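Local coordinates for pilin (PDB 3GLD), which forms the backbone of the streptococcal pilus, stacking head-to-tail through intermolecular isopeptide bonds into the fibres needed for host-cell adhesion, bacterial aggregation and biofilm formation, at residues Val21-Leu25 against Asp38-Lys42; Pro64-Thr69 against Lys81-Phe85; Lys101-Glu105 against Pro150-Lys154. The protein carries 2 engineered substitutions. All coordinates share one frame. Residue numbers count along the deposited sequence, not the author numbering.

Interaction 1. Residues Val21-Leu25 against Asp38-Lys42; sequences VTKNL and DFTFK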
loop_
_atom_site.group_PDB
_atom_site.type_symbol
_atom_site.label_atom_id
_atom_site.label_comp_id
_atom_site.label_asym_id
_atom_site.label_seq_id
_atom_site.Cartn_x
_atom_site.Cartn_y
_atom_site.Cartn_z
ATOM N N VAL A 21 -1.793 5.308 18.428
ATOM C CA VAL A 21 -2.013 4.235 17.456
ATOM C C VAL A 21 -0.838 4.222 16.480
ATOM O O VAL A 21 -0.469 5.263 15.947
ATOM C CB VAL A 21 -3.322 4.429 16.673
ATOM C CG1 VAL A 21 -3.464 3.356 15.581
ATOM C CG2 VAL A 21 -4.509 4.382 17.606
ATOM N N THR A 22 -0.247 3.053 16.260
ATOM C CA THR A 22 0.867 2.942 15.314
ATOM C C THR A 22 0.381 2.214 14.072
ATOM O O THR A 22 -0.254 1.158 14.158
ATOM C CB THR A 22 2.084 2.195 15.906
ATOM O OG1 THR A 22 2.598 2.928 17.023
ATOM C CG2 THR A 22 3.192 2.061 14.878
ATOM N N LYS A 23 0.658 2.803 12.915
ATOM C CA LYS A 23 0.281 2.192 11.642
ATOM C C LYS A 23 1.536 1.867 10.848
ATOM O O LYS A 23 2.419 2.712 10.692
ATOM C CB LYS A 23 -0.663 3.124 10.862
ATOM C CG LYS A 23 -1.086 2.637 9.467
ATOM C CD LYS A 23 -1.692 1.231 9.497
ATOM C CE LYS A 23 -2.332 0.871 8.193
ATOM N NZ LYS A 23 -1.372 0.890 7.043
ATOM N N ASN A 24 1.619 0.627 10.383
ATOM C CA ASN A 24 2.687 0.190 9.512
ATOM C C ASN A 24 2.096 -0.267 8.175
ATOM O O ASN A 24 0.962 -0.741 8.115
ATOM C CB ASN A 24 3.479 -0.954 10.158
ATOM C CG ASN A 24 4.425 -0.480 11.270
ATOM O OD1 ASN A 24 4.351 -0.954 12.407
ATOM N ND2 ASN A 24 5.330 0.431 10.936
ATOM N N LEU A 25 2.852 -0.096 7.097
ATOM C CA LEU A 25 2.422 -0.608 5.802
ATOM C C LEU A 25 3.460 -1.607 5.311
ATOM O O LEU A 25 4.578 -1.240 4.954
ATOM C CB LEU A 25 2.212 0.537 4.814
ATOM C CG LEU A 25 1.614 0.273 3.433
ATOM C CD1 LEU A 25 0.148 -0.123 3.518
ATOM C CD2 LEU A 25 1.773 1.533 2.577
ATOM N N ASP A 38 -5.254 8.281 3.141
ATOM C CA ASP A 38 -5.377 8.171 4.607
ATOM C C ASP A 38 -5.679 6.745 5.010
ATOM O O ASP A 38 -6.170 5.960 4.197
ATOM C CB ASP A 38 -6.528 9.044 5.096
ATOM C CG ASP A 38 -6.259 10.524 4.921
ATOM O OD1 ASP A 38 -5.082 10.892 4.705
ATOM O OD2 ASP A 38 -7.236 11.320 4.992
ATOM N N PHE A 39 -5.385 6.408 6.269
ATOM C CA PHE A 39 -5.995 5.271 6.943
ATOM C C PHE A 39 -6.611 5.785 8.247
ATOM O O PHE A 39 -5.986 6.587 8.953
ATOM C CB PHE A 39 -4.975 4.162 7.226
ATOM C CG PHE A 39 -4.425 3.523 5.990
ATOM C CD1 PHE A 39 -5.198 2.639 5.247
ATOM C CD2 PHE A 39 -3.148 3.850 5.532
ATOM C CE1 PHE A 39 -4.698 2.077 4.078
ATOM C CE2 PHE A 39 -2.634 3.287 4.369
ATOM C CZ PHE A 39 -3.405 2.393 3.649
ATOM N N THR A 40 -7.826 5.321 8.542
ATOM C CA THR A 40 -8.633 5.847 9.623
ATOM C C THR A 40 -8.853 4.765 10.687
ATOM O O THR A 40 -8.981 3.568 10.377
ATOM C CB THR A 40 -9.986 6.401 9.109
ATOM O OG1 THR A 40 -9.739 7.544 8.290
ATOM C CG2 THR A 40 -10.887 6.869 10.274
ATOM N N PHE A 41 -8.889 5.207 11.941
ATOM C CA PHE A 41 -9.065 4.301 13.075
ATOM C C PHE A 41 -10.161 4.850 13.938
ATOM O O PHE A 41 -10.286 6.062 14.098
ATOM C CB PHE A 41 -7.752 4.135 13.856
ATOM C CG PHE A 41 -6.559 3.897 12.962
ATOM C CD1 PHE A 41 -6.281 2.630 12.474
ATOM C CD2 PHE A 41 -5.735 4.957 12.584
ATOM C CE1 PHE A 41 -5.201 2.420 11.627
ATOM C CE2 PHE A 41 -4.652 4.754 11.742
ATOM C CZ PHE A 41 -4.389 3.479 11.265
ATOM N N LYS A 42 -10.967 3.938 14.472
ATOM C CA LYS A 42 -12.143 4.270 15.237
ATOM C C LYS A 42 -12.013 3.682 16.642
ATOM O O LYS A 42 -11.513 2.557 16.820
ATOM C CB LYS A 42 -13.371 3.661 14.547
ATOM C CG LYS A 42 -14.732 4.000 15.167
ATOM C CD LYS A 42 -15.911 3.321 14.413
ATOM C CE LYS A 42 -15.937 1.805 14.601
ATOM N NZ LYS A 42 -17.241 1.231 14.119
#
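The Lys23 side chain lays its amino end over the face of Phe39 and, nearer the backbone, touches Phe41, Lys23 CB meeting Phe41 CZ at 3.8 Å. Lys23 NZ lies 4.0 Å from the centroid of the Phe39 ring in a cation-pi contact, and the neighbouring CE packs on the same ring as a CH-pi contact. Val21 covers the face of Phe41, with CG1 4.0 Å from the ring centroid and almost on its normal, while Leu25 CD1 reaches Phe39 CZ at 4.4 Å. The strand axes approach to 9.7 Å, so side chains alone bridge the two sheets across the buried core. Lys23 NZ also donates to Asn24 O at 3.0 Å. The natural protein joins Lys23 to Asn155, whose side chain Lys23 and Phe39 both touch. Burial among Phe39, Phe41, Val21 and Leu25 probably lowers the pKa of the lysine, which would favour the neutral amine needed for isopeptide formation, while the ring face and Asn24 O accommodate the amino group.

Interaction 2. Residues Pro64-Thr69 against Lys81-Phe85; sequences PMTKVT and KTAEF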
loop_
_atom_site.group_PDB
_atom_site.type_symbol
_atom_site.label_atom_id
_atom_site.label_comp_id
_atom_site.label_asym_id
_atom_site.label_seq_id
_atom_site.Cartn_x
_atom_site.Cartn_y
_atom_site.Cartn_z
ATOM N N PRO A 64 -14.157 10.275 17.878
ATOM C CA PRO A 64 -13.930 8.831 17.896
ATOM C C PRO A 64 -12.999 8.306 16.790
ATOM O O PRO A 64 -12.586 7.140 16.824
ATOM C CB PRO A 64 -15.330 8.252 17.676
ATOM C CG PRO A 64 -16.274 9.392 17.734
ATOM C CD PRO A 64 -15.507 10.610 17.410
ATOM N N MET A 65 -12.686 9.138 15.809
ATOM C CA MET A 65 -11.837 8.705 14.721
ATOM C C MET A 65 -10.551 9.494 14.688
ATOM O O MET A 65 -10.524 10.670 15.021
ATOM C CB MET A 65 -12.575 8.804 13.381
ATOM C CG MET A 65 -13.916 8.077 13.389
ATOM S SD MET A 65 -14.104 6.974 11.981
ATOM C CE MET A 65 -15.760 6.302 12.250
ATOM N N THR A 66 -9.477 8.817 14.318
ATOM C CA THR A 66 -8.203 9.459 14.091
ATOM C C THR A 66 -7.588 8.849 12.829
ATOM O O THR A 66 -7.972 7.744 12.393
ATOM C CB THR A 66 -7.261 9.312 15.315
ATOM O OG1 THR A 66 -6.185 10.255 15.208
ATOM C CG2 THR A 66 -6.705 7.884 15.447
ATOM N N LYS A 67 -6.646 9.565 12.225
ATOM C CA LYS A 67 -6.070 9.069 10.980
ATOM C C LYS A 67 -4.582 9.263 10.862
ATOM O O LYS A 67 -3.985 10.064 11.600
ATOM C CB LYS A 67 -6.795 9.641 9.767
ATOM C CG LYS A 67 -6.836 11.111 9.682
ATOM C CD LYS A 67 -7.491 11.517 8.389
ATOM C CE LYS A 67 -6.766 12.716 7.808
ATOM N NZ LYS A 67 -7.629 13.357 6.799
ATOM N N VAL A 68 -3.989 8.462 9.976
ATOM C CA VAL A 68 -2.630 8.662 9.501
ATOM C C VAL A 68 -2.737 8.947 7.997
ATOM O O VAL A 68 -3.786 8.694 7.382
ATOM C CB VAL A 68 -1.745 7.428 9.747
ATOM C CG1 VAL A 68 -1.537 7.190 11.252
ATOM C CG2 VAL A 68 -2.342 6.178 9.064
ATOM N N THR A 69 -1.671 9.488 7.422
ATOM C CA THR A 69 -1.650 9.888 6.020
ATOM C C THR A 69 -0.347 9.422 5.396
ATOM O O THR A 69 0.729 9.588 5.985
ATOM C CB THR A 69 -1.786 11.418 5.850
ATOM O OG1 THR A 69 -3.124 11.811 6.154
ATOM C CG2 THR A 69 -1.497 11.851 4.409
ATOM N N LYS A 81 3.643 5.212 10.727
ATOM C CA LYS A 81 2.943 6.453 11.085
ATOM C C LYS A 81 2.236 6.291 12.441
ATOM O O LYS A 81 1.862 5.175 12.829
ATOM C CB LYS A 81 1.878 6.797 10.037
ATOM C CG LYS A 81 2.368 6.870 8.608
ATOM C CD LYS A 81 3.075 8.184 8.317
ATOM C CE LYS A 81 3.534 8.223 6.856
ATOM N NZ LYS A 81 4.187 9.501 6.569
ATOM N N THR A 82 2.034 7.398 13.150
ATOM C CA THR A 82 1.303 7.331 14.418
ATOM C C THR A 82 0.188 8.364 14.450
ATOM O O THR A 82 0.258 9.372 13.763
ATOM C CB THR A 82 2.219 7.498 15.652
ATOM O OG1 THR A 82 2.868 8.760 15.565
ATOM C CG2 THR A 82 3.283 6.411 15.701
ATOM N N ALA A 83 -0.849 8.067 15.229
ATOM C CA ALA A 83 -1.967 8.972 15.473
ATOM C C ALA A 83 -2.390 8.805 16.933
ATOM O O ALA A 83 -1.951 7.870 17.591
ATOM C CB ALA A 83 -3.126 8.627 14.541
ATOM N N GLU A 84 -3.230 9.703 17.435
ATOM C CA GLU A 84 -3.663 9.627 18.835
ATOM C C GLU A 84 -5.171 9.702 19.011
ATOM O O GLU A 84 -5.837 10.424 18.287
ATOM C CB GLU A 84 -3.010 10.749 19.653
ATOM C CG GLU A 84 -1.802 10.285 20.424
ATOM C CD GLU A 84 -1.035 11.434 21.063
ATOM O OE1 GLU A 84 -1.287 12.613 20.700
ATOM O OE2 GLU A 84 -0.183 11.149 21.933
ATOM N N PHE A 85 -5.696 8.938 19.960
ATOM C CA PHE A 85 -7.033 9.210 20.474
ATOM C C PHE A 85 -6.883 10.108 21.696
ATOM O O PHE A 85 -5.978 9.906 22.511
ATOM C CB PHE A 85 -7.752 7.923 20.862
ATOM C CG PHE A 85 -8.101 7.060 19.681
ATOM C CD1 PHE A 85 -9.056 7.478 18.759
ATOM C CD2 PHE A 85 -7.464 5.846 19.492
ATOM C CE1 PHE A 85 -9.382 6.692 17.663
ATOM C CE2 PHE A 85 -7.783 5.046 18.402
ATOM C CZ PHE A 85 -8.745 5.476 17.484
#
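Pro64 leads into the strand with its ring turned away, but its carbonyl meets the partner: Pro64 O is 3.3 Å from Phe85 CE1. Met65 then points outward. Thr66 is the first side chain directed at the partner, and it makes two kinds of contact. Its hydroxyl gives the one hydrogen bond between the segments, Thr66 OG1 donating to Glu84 O at 3.1 Å, and its methyl packs over the ring, with Thr66 CG2 3.9 Å from the centroid of Phe85 in a CH-pi contact. Lys67 turns out again and joins Asp38 in a salt bridge, while its backbone Lys67 O abuts Ala83 CB at 3.4 Å. Val68 points inward once more, filling the space beside the small Ala83: Val68 CG1 lies 3.9 Å from Ala83 CB and 3.6 Å from Lys81 CB. At Thr69 the backbone closes the contact, Thr69 O lying 3.2 Å from Lys81 CE; the Thr69 hydroxyl bonds to Asp38 and the Lys81 ammonium to Asp74. The strands run antiparallel at 165° with axes approaching to 6.2 Å, too far for a ladder, and backbone hydrogen bonds of each are made to a strand of its own sheet. Strand 65-70 pairs with strand 37-45, Thr66 with Phe41 and Val68 with Phe39, whereas strand 80-86 pairs with strand 18-27, Lys81 with Lys23 and Ala83 with Val21. The contact therefore closes one side of the beta sandwich, where the two sheets meet along adjacent margins.

Interaction 3. Residues Lys101-Glu105 against Pro150-Lys154; sequences KVTAE and PIQFK. Engineered in segment 101-105: Ala104 (natural residue Glu).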
loop_
_atom_site.group_PDB
_atom_site.type_symbol
_atom_site.label_atom_id
_atom_site.label_comp_id
_atom_site.label_asym_id
_atom_site.label_seq_id
_atom_site.Cartn_x
_atom_site.Cartn_y
_atom_site.Cartn_z
ATOM N N LYS A 101 -13.431 -0.409 22.248
ATOM C CA LYS A 101 -12.880 -1.233 21.175
ATOM C C LYS A 101 -12.296 -0.303 20.127
ATOM O O LYS A 101 -12.919 0.704 19.783
ATOM C CB LYS A 101 -13.961 -2.108 20.544
ATOM C CG LYS A 101 -14.573 -3.114 21.484
ATOM C CD LYS A 101 -14.941 -4.406 20.747
ATOM C CE LYS A 101 -15.539 -5.421 21.724
ATOM N NZ LYS A 101 -16.525 -6.333 21.080
ATOM N N VAL A 102 -11.099 -0.640 19.649
ATOM C CA VAL A 102 -10.405 0.138 18.633
ATOM C C VAL A 102 -10.256 -0.714 17.368
ATOM O O VAL A 102 -9.739 -1.834 17.441
ATOM C CB VAL A 102 -9.017 0.566 19.111
ATOM C CG1 VAL A 102 -8.231 1.255 17.972
ATOM C CG2 VAL A 102 -9.142 1.499 20.317
ATOM N N THR A 103 -10.717 -0.176 16.237
ATOM C CA THR A 103 -10.671 -0.872 14.942
ATOM C C THR A 103 -10.121 0.049 13.838
ATOM O O THR A 103 -10.083 1.276 13.995
ATOM C CB THR A 103 -12.053 -1.412 14.511
ATOM O OG1 THR A 103 -13.020 -0.353 14.545
ATOM C CG2 THR A 103 -12.514 -2.569 15.424
ATOM N N ALA A 104 -9.666 -0.560 12.746
ATOM C CA ALA A 104 -9.230 0.192 11.568
ATOM C C ALA A 104 -10.388 0.223 10.602
ATOM O O ALA A 104 -10.938 -0.833 10.265
ATOM C CB ALA A 104 -8.018 -0.468 10.930
ATOM N N GLU A 105 -10.786 1.425 10.194
ATOM C CA GLU A 105 -11.821 1.595 9.174
ATOM C C GLU A 105 -11.380 1.070 7.805
ATOM O O GLU A 105 -10.197 1.159 7.451
ATOM C CB GLU A 105 -12.200 3.065 9.034
ATOM C CG GLU A 105 -13.023 3.605 10.176
ATOM C CD GLU A 105 -14.485 3.196 10.106
ATOM O OE1 GLU A 105 -15.139 3.444 9.061
ATOM O OE2 GLU A 105 -14.984 2.641 11.115
ATOM N N PRO A 150 0.963 -2.606 22.443
ATOM C CA PRO A 150 0.641 -1.329 21.812
ATOM C C PRO A 150 -0.435 -1.497 20.756
ATOM O O PRO A 150 -0.573 -2.574 20.173
ATOM C CB PRO A 150 1.958 -0.932 21.132
ATOM C CG PRO A 150 2.995 -1.556 21.989
ATOM C CD PRO A 150 2.408 -2.895 22.359
ATOM N N ILE A 151 -1.204 -0.441 20.531
ATOM C CA ILE A 151 -2.197 -0.441 19.472
ATOM C C ILE A 151 -1.432 -0.221 18.161
ATOM O O ILE A 151 -0.909 0.868 17.889
ATOM C CB ILE A 151 -3.289 0.647 19.690
ATOM C CG1 ILE A 151 -3.853 0.615 21.127
ATOM C CG2 ILE A 151 -4.403 0.521 18.650
ATOM C CD1 ILE A 151 -4.310 -0.765 21.627
ATOM N N GLN A 152 -1.340 -1.288 17.383
ATOM C CA GLN A 152 -0.618 -1.291 16.119
ATOM C C GLN A 152 -1.497 -1.947 15.070
ATOM O O GLN A 152 -2.181 -2.943 15.348
ATOM C CB GLN A 152 0.709 -2.042 16.262
ATOM C CG GLN A 152 1.865 -1.156 16.714
ATOM C CD GLN A 152 2.990 -1.903 17.418
ATOM O OE1 GLN A 152 3.100 -3.131 17.335
ATOM N NE2 GLN A 152 3.830 -1.151 18.136
ATOM N N PHE A 153 -1.494 -1.355 13.878
ATOM C CA PHE A 153 -2.186 -1.907 12.721
ATOM C C PHE A 153 -1.206 -2.041 11.536
ATOM O O PHE A 153 -0.387 -1.146 11.290
ATOM C CB PHE A 153 -3.367 -1.016 12.342
ATOM C CG PHE A 153 -4.527 -1.098 13.303
ATOM C CD1 PHE A 153 -5.443 -2.143 13.229
ATOM C CD2 PHE A 153 -4.720 -0.108 14.268
ATOM C CE1 PHE A 153 -6.534 -2.222 14.113
ATOM C CE2 PHE A 153 -5.803 -0.168 15.142
ATOM C CZ PHE A 153 -6.712 -1.231 15.064
ATOM N N LYS A 154 -1.288 -3.153 10.806
ATOM C CA LYS A 154 -0.362 -3.408 9.696
ATOM C C LYS A 154 -1.153 -3.815 8.459
ATOM O O LYS A 154 -1.563 -4.962 8.343
ATOM C CB LYS A 154 0.655 -4.497 10.074
ATOM C CG LYS A 154 1.786 -4.699 9.036
ATOM C CD LYS A 154 3.008 -5.465 9.578
ATOM C CE LYS A 154 2.736 -6.964 9.692
ATOM N NZ LYS A 154 3.996 -7.766 9.843
#
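Ile151 is the first residue after Pro150 to face strand 96-104, its CG2 meeting Val102 CG1 at 4.0 Å. Gln152 turns its side chain the other way, onto Thr22, and its backbone O is hydrogen-bonded to the Tyr120 hydroxyl. Phe153 supplies most of the 150-154 side of the contact. Its CE2 touches Val102 CG1 at 4.0 Å, Val102 O lies near the ring plane at the edge, 3.9 Å from Phe153 CZ, and Ala104 CB sits over the face, 4.1 Å from the ring centroid. Ala104 is engineered; the natural glutamate at this position promotes the Lys23-Asn155 cross-link. Phe153 also meets Phe41 and, edge-to-face, Tyr120. Lys154 points away, its backbone N bonded to Asp116. The segment axes run in the same sense, 21° apart, and approach to 8.7 Å. Residues from two sheets meeting across a core make a beta sandwich; Lys23 on the first strand, Asn155 on the parallel last strand and the facing natural glutamate are consistent with a CnaB-like, immunoglobulin-type domain.

Overall arrangement
The three contacts section one beta sandwich. Interactions 1 and 3 bridge its sheets through the core, their centres about 7 Å apart, and interaction 2 closes a side, its centre about 6 Å from that of interaction 1. Backbone bonds within the sheets tie them together: Lys23 N to Lys81 O at 2.7 Å, Thr22 N to Ile151 O at 2.8 Å, and Thr40 O to Glu105 N at 2.8 Å. Phe85 CE2, 3.8 Å from Val102 CG1, joins interaction 2 to interaction 3. The isopeptide site spans interactions 1 and 3: Lys23 NZ is 7.8 Å from Ala104 CB, a gap into which the natural glutamate side chain would probably reach.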